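Local coordinates for protein E (Haemophilus influenzae, PDB 3ZH5) that acts as a multifunctional adhesin, probably binding host epithelial cells and the host proteins vitronectin, laminin and plasminogen, at residues Val48-Gly53 against Arg65-Tyr70; Gln82-Phe87 against Arg97-Lys102. All coordinates share one frame; numbering follows the deposited sequence.

Contact 1: Val48-Gly53 against Arg65-Tyr70; sequences VNLDKG and RSVRQY
Val-48 and Val-67 form an antiparallel hydrogen-bonded pair, and Asn-49 with Ser-66 is the next, non-hydrogen-bonded pair; the axes of strands 48-50 and 66-70 approach to 4.8 Å, with N-to-C directions 157° apart. Val-48 N gives a bond to Val-67 O, and Val-67 N returns one to Val-48 O, both of 2.9 Å. A third backbone bond, from Leu-50 N to Arg-65 O, is nearly straight, with 174° at the hydrogen. Val-48 O also has Ser-66 CA at 3.1 Å, a CA-H...O contact.

Leu-50 leans over the partner strand. With CG anti to its own carbonyl carbon (chi1 -63°), both CB and CG rest on the carbonyl of Arg-65. Beyond them the two methyls meet one branch of Val-67: CD2 is 3.9 Å from Val-67 CG2, and CD1 is only slightly farther from it. The two side chains cross obliquely.

Asn-49 and Ser-66 point to the face opposite Val-48 and Val-67. Asn-49 OD1 comes 3.4 Å from Ser-66 CB, which is packing. Their polar ends turn to the loop after strand 79-88. Asn-49 OD1 bonds to Trp-92 N, and Ser-66 OG bonds to Glu-90 O and Gly-93 N. These buried polar atoms thus anchor that loop against the sheet.

Arg-65 and Ser-66 both face Tyr-88 on the far side of their strand. This is a classic beta bulge, set at the corner at Arg-65, near the start of strand 64-74 of the antiparallel sheet.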
ATOM      1  N   VAL A  48      -0.658   1.840   4.818  1.00 26.87           N
ATOM      2  CA  VAL A  48      -0.210   1.297   6.114  1.00 31.31           C
ATOM      3  C   VAL A  48      -0.540   2.244   7.229  1.00 38.73           C
ATOM      4  O   VAL A  48      -0.088   3.377   7.209  1.00 33.97           O
ATOM      5  CB  VAL A  48       1.313   1.083   6.153  1.00 36.85           C
ATOM      6  CG1 VAL A  48       1.725   0.480   7.459  1.00 41.19           C
ATOM      7  CG2 VAL A  48       1.758   0.199   4.999  1.00 42.57           C
ATOM      8  N   ASN A  49      -1.313   1.788   8.220  1.00 35.17           N
ATOM      9  CA  ASN A  49      -1.505   2.579   9.421  1.00 39.31           C
ATOM     10  C   ASN A  49      -0.346   2.291  10.376  1.00 45.87           C
ATOM     11  O   ASN A  49      -0.062   1.130  10.691  1.00 42.10           O
ATOM     12  CB  ASN A  49      -2.859   2.275  10.057  1.00 36.84           C
ATOM     13  CG  ASN A  49      -3.999   2.763   9.229  1.00 43.87           C
ATOM     14  OD1 ASN A  49      -3.841   3.684   8.428  1.00 43.12           O
ATOM     15  ND2 ASN A  49      -5.176   2.171   9.418  1.00 39.59           N
ATOM     16  N   LEU A  50       0.333   3.350  10.813  1.00 57.96           N
ATOM     17  CA  LEU A  50       1.591   3.233  11.551  1.00 54.61           C
ATOM     18  C   LEU A  50       1.416   2.997  13.041  1.00 56.77           C
ATOM     19  O   LEU A  50       0.418   3.405  13.629  1.00 55.75           O
ATOM     20  CB  LEU A  50       2.435   4.499  11.374  1.00 48.73           C
ATOM     21  CG  LEU A  50       2.891   4.818   9.955  1.00 47.78           C
ATOM     22  CD1 LEU A  50       3.540   6.184   9.948  1.00 49.91           C
ATOM     23  CD2 LEU A  50       3.833   3.756   9.446  1.00 50.83           C
ATOM     24  N   ASP A  51       2.430   2.362  13.629  1.00 52.22           N
ATOM     25  CA  ASP A  51       2.500   2.054  15.072  1.00 63.00           C
ATOM     26  C   ASP A  51       3.219   3.143  15.842  1.00 67.85           C
ATOM     27  O   ASP A  51       3.171   3.207  17.065  1.00 71.99           O
ATOM     28  CB  ASP A  51       3.281   0.763  15.276  1.00 63.88           C
ATOM     29  CG  ASP A  51       2.384  -0.438  15.398  1.00 78.62           C
ATOM     30  OD1 ASP A  51       1.380  -0.323  16.130  1.00 88.73           O
ATOM     31  OD2 ASP A  51       2.670  -1.482  14.759  1.00 77.62           O
ATOM     32  N   LYS A  52       3.898   4.002  15.096  1.00 53.41           N
ATOM     33  CA  LYS A  52       4.824   4.952  15.658  1.00 64.00           C
ATOM     34  C   LYS A  52       4.820   6.108  14.672  1.00 65.35           C
ATOM     35  O   LYS A  52       4.850   5.878  13.464  1.00 64.06           O
ATOM     36  CB  LYS A  52       6.207   4.305  15.737  1.00 70.60           C
ATOM     37  CG  LYS A  52       7.251   5.090  16.508  1.00 79.77           C
ATOM     38  CD  LYS A  52       8.628   4.428  16.401  1.00 79.73           C
ATOM     39  CE  LYS A  52       9.711   5.225  17.126  1.00 79.83           C
ATOM     40  NZ  LYS A  52       9.939   6.567  16.500  1.00 83.01           N
ATOM     41  N   GLY A  53       4.740   7.334  15.176  1.00 58.46           N
ATOM     42  CA  GLY A  53       4.651   8.504  14.316  1.00 58.94           C
ATOM     43  C   GLY A  53       5.965   8.795  13.612  1.00 59.26           C
ATOM     44  O   GLY A  53       7.041   8.660  14.191  1.00 67.88           O
ATOM     45  N   ARG A  65       0.537   9.506  10.471  1.00 55.45           N
ATOM     46  CA  ARG A  65      -0.152   8.331  11.013  1.00 55.04           C
ATOM     47  C   ARG A  65      -0.342   7.206  10.001  1.00 50.59           C
ATOM     48  O   ARG A  65      -0.580   6.061  10.380  1.00 50.46           O
ATOM     49  CB  ARG A  65      -1.516   8.729  11.585  1.00 52.95           C
ATOM     50  CG  ARG A  65      -1.397   9.629  12.795  1.00 56.83           C
ATOM     51  CD  ARG A  65      -2.735   9.962  13.415  1.00 57.35           C
ATOM     52  NE  ARG A  65      -2.567  11.009  14.412  1.00 67.74           N
ATOM     53  CZ  ARG A  65      -3.237  11.078  15.556  1.00 77.70           C
ATOM     54  NH1 ARG A  65      -4.148  10.165  15.866  1.00 78.23           N
ATOM     55  NH2 ARG A  65      -2.996  12.076  16.396  1.00 84.05           N
ATOM     56  N   SER A  66      -0.254   7.505   8.712  1.00 34.12           N
ATOM     57  CA  SER A  66      -0.311   6.431   7.722  1.00 31.13           C
ATOM     58  C   SER A  66       0.569   6.751   6.520  1.00 36.71           C
ATOM     59  O   SER A  66       1.048   7.867   6.363  1.00 38.63           O
ATOM     60  CB  SER A  66      -1.768   6.168   7.284  1.00 41.21           C
ATOM     61  OG  SER A  66      -2.315   7.283   6.549  1.00 42.29           O
ATOM     62  N   VAL A  67       0.808   5.738   5.700  1.00 31.33           N
ATOM     63  CA  VAL A  67       1.575   5.883   4.483  1.00 33.24           C
ATOM     64  C   VAL A  67       0.754   5.315   3.356  1.00 32.02           C
ATOM     65  O   VAL A  67       0.133   4.283   3.497  1.00 30.98           O
ATOM     66  CB  VAL A  67       2.868   5.074   4.574  1.00 35.14           C
ATOM     67  CG1 VAL A  67       3.797   5.442   3.441  1.00 36.94           C
ATOM     68  CG2 VAL A  67       3.529   5.346   5.903  1.00 48.19           C
ATOM     69  N   ARG A  68       0.754   5.984   2.217  1.00 29.52           N
ATOM     70  CA  ARG A  68       0.114   5.453   1.039  1.00 27.43           C
ATOM     71  C   ARG A  68       1.201   5.210  -0.005  1.00 27.59           C
ATOM     72  O   ARG A  68       1.986   6.105  -0.316  1.00 33.78           O
ATOM     73  CB  ARG A  68      -0.905   6.492   0.559  1.00 35.42           C
ATOM     74  CG  ARG A  68      -1.750   6.119  -0.637  1.00 34.09           C
ATOM     75  CD  ARG A  68      -2.850   7.161  -0.845  1.00 36.76           C
ATOM     76  NE  ARG A  68      -4.009   7.071   0.057  1.00 36.56           N
ATOM     77  CZ  ARG A  68      -5.034   6.244  -0.125  1.00 31.19           C
ATOM     78  NH1 ARG A  68      -5.038   5.401  -1.150  1.00 33.09           N
ATOM     79  NH2 ARG A  68      -6.050   6.251   0.708  1.00 38.41           N
ATOM     80  N   GLN A  69       1.252   4.009  -0.565  1.00 22.65           N
ATOM     81  CA  GLN A  69       2.275   3.684  -1.545  1.00 28.08           C
ATOM     82  C   GLN A  69       1.659   3.183  -2.819  1.00 26.10           C
ATOM     83  O   GLN A  69       0.887   2.232  -2.812  1.00 29.95           O
ATOM     84  CB  GLN A  69       3.207   2.624  -1.018  1.00 31.77           C
ATOM     85  CG  GLN A  69       4.064   3.151   0.099  1.00 39.00           C
ATOM     86  CD  GLN A  69       5.059   2.144   0.581  1.00 38.30           C
ATOM     87  OE1 GLN A  69       4.722   1.004   0.896  1.00 40.73           O
ATOM     88  NE2 GLN A  69       6.297   2.566   0.657  1.00 33.18           N
ATOM     89  N   TYR A  70       2.030   3.830  -3.909  1.00 22.20           N
ATOM     90  CA  TYR A  70       1.566   3.454  -5.231  1.00 22.75           C
ATOM     91  C   TYR A  70       2.324   2.258  -5.733  1.00 21.86           C
ATOM     92  O   TYR A  70       3.574   2.301  -5.879  1.00 18.69           O
ATOM     93  CB  TYR A  70       1.818   4.618  -6.157  1.00 23.08           C
ATOM     94  CG  TYR A  70       1.119   4.555  -7.513  1.00 24.79           C
ATOM     95  CD1 TYR A  70       1.331   3.497  -8.385  1.00 22.31           C
ATOM     96  CD2 TYR A  70       0.258   5.556  -7.902  1.00 33.84           C
ATOM     97  CE1 TYR A  70       0.668   3.446  -9.628  1.00 31.88           C
ATOM     98  CE2 TYR A  70      -0.402   5.513  -9.120  1.00 30.51           C
ATOM     99  CZ  TYR A  70      -0.182   4.459  -9.987  1.00 28.44           C
ATOM    100  OH  TYR A  70      -0.879   4.440 -11.219  1.00 26.94           O
TER

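Contact 2: Gln82-Phe87 against Arg97-Lys102; sequences QVRTDF and RAAPKK
Asp-86 reaches across to Arg-97 beside a short backbone pairing, in which Phe-87 N bonds to Ala-98 O at 2.8 Å and Ala-98 N bonds to Phe-87 O. The aspartate begins with CB, 4.1 Å from Arg-97 CG. Its CG lies anti to its own carbonyl carbon (chi1 -71°) and packs near Arg-97 CD. At the tip, OD1 meets Arg-97 NH1 at 2.8 Å. The hydrogen bond in this salt bridge is weak, bent to 129°; the Arg-97 guanidinium stands perpendicular to the carboxylate.

Arg-84 grips the same carboxylate side-on. Its NE bonds to OD2 of Asp-86, and its NH2 to OD1, at 2.8 and 2.9 Å. Both bonds are nearly straight and meet the syn sides, with the nitrogens tilted out of the carboxylate plane. OD1 therefore serves two arginines, and the carboxylate probably offsets the repulsion between Arg-84 NH2 and Arg-97 NH1, 3.9 Å apart. Ala-99 CB packs against OD1.

Thr-85 CG2 lies over one face of the Phe-87 ring, toward the rim, and Phe-87 CE2 nears Pro-100 CD. The contact pairs hairpin strands 79-88 and 97-98 at the protein surface. Strand 79-88 also pairs with strand 64-74, where Thr-85 touches Val-67, and with strand 106-109.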
ATOM      1  N   GLN A  82       7.290  -0.602  -6.790  1.00 16.61           N
ATOM      2  CA  GLN A  82       7.038   0.504  -5.865  1.00 17.68           C
ATOM      3  C   GLN A  82       7.300   1.776  -6.637  1.00 20.46           C
ATOM      4  O   GLN A  82       8.430   1.990  -7.112  1.00 18.35           O
ATOM      5  CB  GLN A  82       7.950   0.416  -4.643  1.00 22.98           C
ATOM      6  CG  GLN A  82       8.069   1.675  -3.762  1.00 23.33           C
ATOM      7  CD  GLN A  82       6.810   2.186  -3.117  1.00 30.71           C
ATOM      8  OE1 GLN A  82       5.865   1.436  -2.837  1.00 26.33           O
ATOM      9  NE2 GLN A  82       6.808   3.480  -2.823  1.00 29.79           N
ATOM     10  N   VAL A  83       6.274   2.624  -6.737  1.00 19.08           N
ATOM     11  CA  VAL A  83       6.358   3.840  -7.563  1.00 19.05           C
ATOM     12  C   VAL A  83       6.537   5.097  -6.734  1.00 23.61           C
ATOM     13  O   VAL A  83       7.321   5.989  -7.090  1.00 25.07           O
ATOM     14  CB  VAL A  83       5.083   3.989  -8.429  1.00 20.34           C
ATOM     15  CG1 VAL A  83       5.027   5.349  -9.116  1.00 22.77           C
ATOM     16  CG2 VAL A  83       5.056   2.849  -9.423  1.00 28.31           C
ATOM     17  N   ARG A  84       5.783   5.217  -5.659  1.00 23.95           N
ATOM     18  CA  ARG A  84       5.922   6.405  -4.819  1.00 26.97           C
ATOM     19  C   ARG A  84       5.288   6.226  -3.461  1.00 31.76           C
ATOM     20  O   ARG A  84       4.476   5.292  -3.224  1.00 25.50           O
ATOM     21  CB  ARG A  84       5.391   7.663  -5.485  1.00 34.72           C
ATOM     22  CG  ARG A  84       3.910   7.834  -5.436  1.00 29.02           C
ATOM     23  CD  ARG A  84       3.457   9.197  -5.924  1.00 33.57           C
ATOM     24  NE  ARG A  84       3.642  10.252  -4.916  1.00 41.31           N
ATOM     25  CZ  ARG A  84       4.423  11.324  -5.055  1.00 41.83           C
ATOM     26  NH1 ARG A  84       5.108  11.530  -6.177  1.00 37.08           N
ATOM     27  NH2 ARG A  84       4.508  12.223  -4.072  1.00 41.66           N
ATOM     28  N   THR A  85       5.722   7.114  -2.563  1.00 30.98           N
ATOM     29  CA  THR A  85       5.329   7.095  -1.174  1.00 29.66           C
ATOM     30  C   THR A  85       4.895   8.463  -0.724  1.00 29.27           C
ATOM     31  O   THR A  85       5.565   9.449  -0.986  1.00 32.61           O
ATOM     32  CB  THR A  85       6.497   6.669  -0.280  1.00 33.94           C
ATOM     33  OG1 THR A  85       6.861   5.322  -0.594  1.00 33.03           O
ATOM     34  CG2 THR A  85       6.101   6.761   1.166  1.00 29.18           C
ATOM     35  N   ASP A  86       3.742   8.504  -0.061  1.00 26.19           N
ATOM     36  CA  ASP A  86       3.233   9.728   0.524  1.00 26.35           C
ATOM     37  C   ASP A  86       2.902   9.465   1.979  1.00 28.60           C
ATOM     38  O   ASP A  86       2.350   8.408   2.319  1.00 39.18           O
ATOM     39  CB  ASP A  86       1.975  10.175  -0.233  1.00 32.54           C
ATOM     40  CG  ASP A  86       2.293  10.686  -1.642  1.00 36.89           C
ATOM     41  OD1 ASP A  86       2.866  11.800  -1.736  1.00 35.91           O
ATOM     42  OD2 ASP A  86       1.987   9.977  -2.637  1.00 36.48           O
ATOM     43  N   PHE A  87       3.237  10.410   2.851  1.00 30.84           N
ATOM     44  CA  PHE A  87       2.873  10.275   4.254  1.00 36.89           C
ATOM     45  C   PHE A  87       1.667  11.137   4.551  1.00 41.75           C
ATOM     46  O   PHE A  87       1.532  12.205   4.001  1.00 44.71           O
ATOM     47  CB  PHE A  87       4.026  10.694   5.153  1.00 39.65           C
ATOM     48  CG  PHE A  87       5.279   9.910   4.927  1.00 40.24           C
ATOM     49  CD1 PHE A  87       5.431   8.653   5.482  1.00 46.22           C
ATOM     50  CD2 PHE A  87       6.310  10.438   4.181  1.00 43.97           C
ATOM     51  CE1 PHE A  87       6.580   7.934   5.284  1.00 45.51           C
ATOM     52  CE2 PHE A  87       7.462   9.717   3.980  1.00 46.16           C
ATOM     53  CZ  PHE A  87       7.597   8.465   4.535  1.00 43.90           C
ATOM     54  N   ARG A  97      -0.512  15.934   3.785  1.00 49.09           N
ATOM     55  CA  ARG A  97       0.404  15.047   3.092  1.00 45.08           C
ATOM     56  C   ARG A  97       1.848  15.548   3.101  1.00 51.93           C
ATOM     57  O   ARG A  97       2.100  16.751   3.068  1.00 59.11           O
ATOM     58  CB  ARG A  97      -0.060  14.929   1.639  1.00 43.25           C
ATOM     59  CG  ARG A  97       0.777  13.962   0.810  1.00 42.19           C
ATOM     60  CD  ARG A  97       0.403  14.001  -0.646  1.00 44.37           C
ATOM     61  NE  ARG A  97       0.863  15.230  -1.276  1.00 50.27           N
ATOM     62  CZ  ARG A  97       2.125  15.472  -1.611  1.00 55.22           C
ATOM     63  NH1 ARG A  97       3.054  14.555  -1.374  1.00 55.96           N
ATOM     64  NH2 ARG A  97       2.459  16.632  -2.188  1.00 58.81           N
ATOM     65  N   ALA A  98       2.800  14.626   3.101  1.00 41.48           N
ATOM     66  CA  ALA A  98       4.183  15.002   2.892  1.00 45.87           C
ATOM     67  C   ALA A  98       4.835  13.911   2.090  1.00 46.33           C
ATOM     68  O   ALA A  98       4.297  12.823   1.960  1.00 46.70           O
ATOM     69  CB  ALA A  98       4.902  15.205   4.197  1.00 45.91           C
ATOM     70  N   ALA A  99       5.996  14.209   1.528  1.00 47.84           N
ATOM     71  CA  ALA A  99       6.664  13.241   0.685  1.00 50.49           C
ATOM     72  C   ALA A  99       8.139  13.561   0.601  1.00 59.74           C
ATOM     73  O   ALA A  99       8.530  14.717   0.720  1.00 67.60           O
ATOM     74  CB  ALA A  99       6.044  13.251  -0.711  1.00 47.37           C
ATOM     75  N   PRO A 100       8.964  12.532   0.376  1.00 58.41           N
ATOM     76  CA  PRO A 100      10.399  12.722   0.110  1.00 58.29           C
ATOM     77  C   PRO A 100      10.657  13.434  -1.213  1.00 60.72           C
ATOM     78  O   PRO A 100       9.859  13.288  -2.144  1.00 55.59           O
ATOM     79  CB  PRO A 100      10.943  11.291   0.023  1.00 57.12           C
ATOM     80  CG  PRO A 100       9.743  10.359   0.071  1.00 52.36           C
ATOM     81  CD  PRO A 100       8.499  11.167   0.080  1.00 49.61           C
ATOM     82  N   LYS A 101      11.764  14.173  -1.300  1.00 64.65           N
ATOM     83  CA  LYS A 101      12.174  14.819  -2.553  1.00 68.28           C
ATOM     84  C   LYS A 101      12.398  13.769  -3.635  1.00 65.37           C
ATOM     85  O   LYS A 101      11.757  13.797  -4.688  1.00 63.99           O
ATOM     86  CB  LYS A 101      13.450  15.642  -2.349  1.00 70.87           C
ATOM     87  CG  LYS A 101      13.241  16.927  -1.550  1.00 77.33           C
ATOM     88  CD  LYS A 101      14.514  17.399  -0.826  1.00 81.79           C
ATOM     89  CE  LYS A 101      14.820  16.528   0.398  1.00 80.71           C
ATOM     90  NZ  LYS A 101      15.845  17.127   1.306  1.00 83.77           N
ATOM     91  N   LYS A 102      13.297  12.825  -3.373  1.00 65.68           N
ATOM     92  CA  LYS A 102      13.514  11.727  -4.309  1.00 59.76           C
ATOM     93  C   LYS A 102      12.676  10.516  -3.910  1.00 53.30           C
ATOM     94  O   LYS A 102      12.674  10.081  -2.762  1.00 47.80           O
ATOM     95  CB  LYS A 102      15.002  11.357  -4.395  1.00 63.18           C
ATOM     96  CG  LYS A 102      15.367  10.580  -5.665  1.00 61.38           C
ATOM     97  CD  LYS A 102      16.714  11.019  -6.208  1.00 70.28           C
ATOM     98  CE  LYS A 102      17.183  10.149  -7.364  1.00 69.56           C
ATOM     99  NZ  LYS A 102      18.539  10.591  -7.850  1.00 71.94           N
TER

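After strands 16-19 and 25-34 the chain runs through strand 41-50, turns a corner at 51-52, passes strand 53-54 and a loop, and returns as strand 64-74. Contact 1 closes this loop. The chain then turns again into strand 79-88, and contact 2 closes the next loop when strand 97-98 returns to it. The two contacts follow in series, neither nested nor crossed, with centres about 11 Å apart. Contact 1 joins 41-50 to 64-74 and contact 2 joins 79-88 to 97-98. Between them 64-74 pairs with 79-88, where Arg-68 N to Asp-86 O and Tyr-70 O to Val-83 N are probable hydrogen bonds, completing a run of four antiparallel strands.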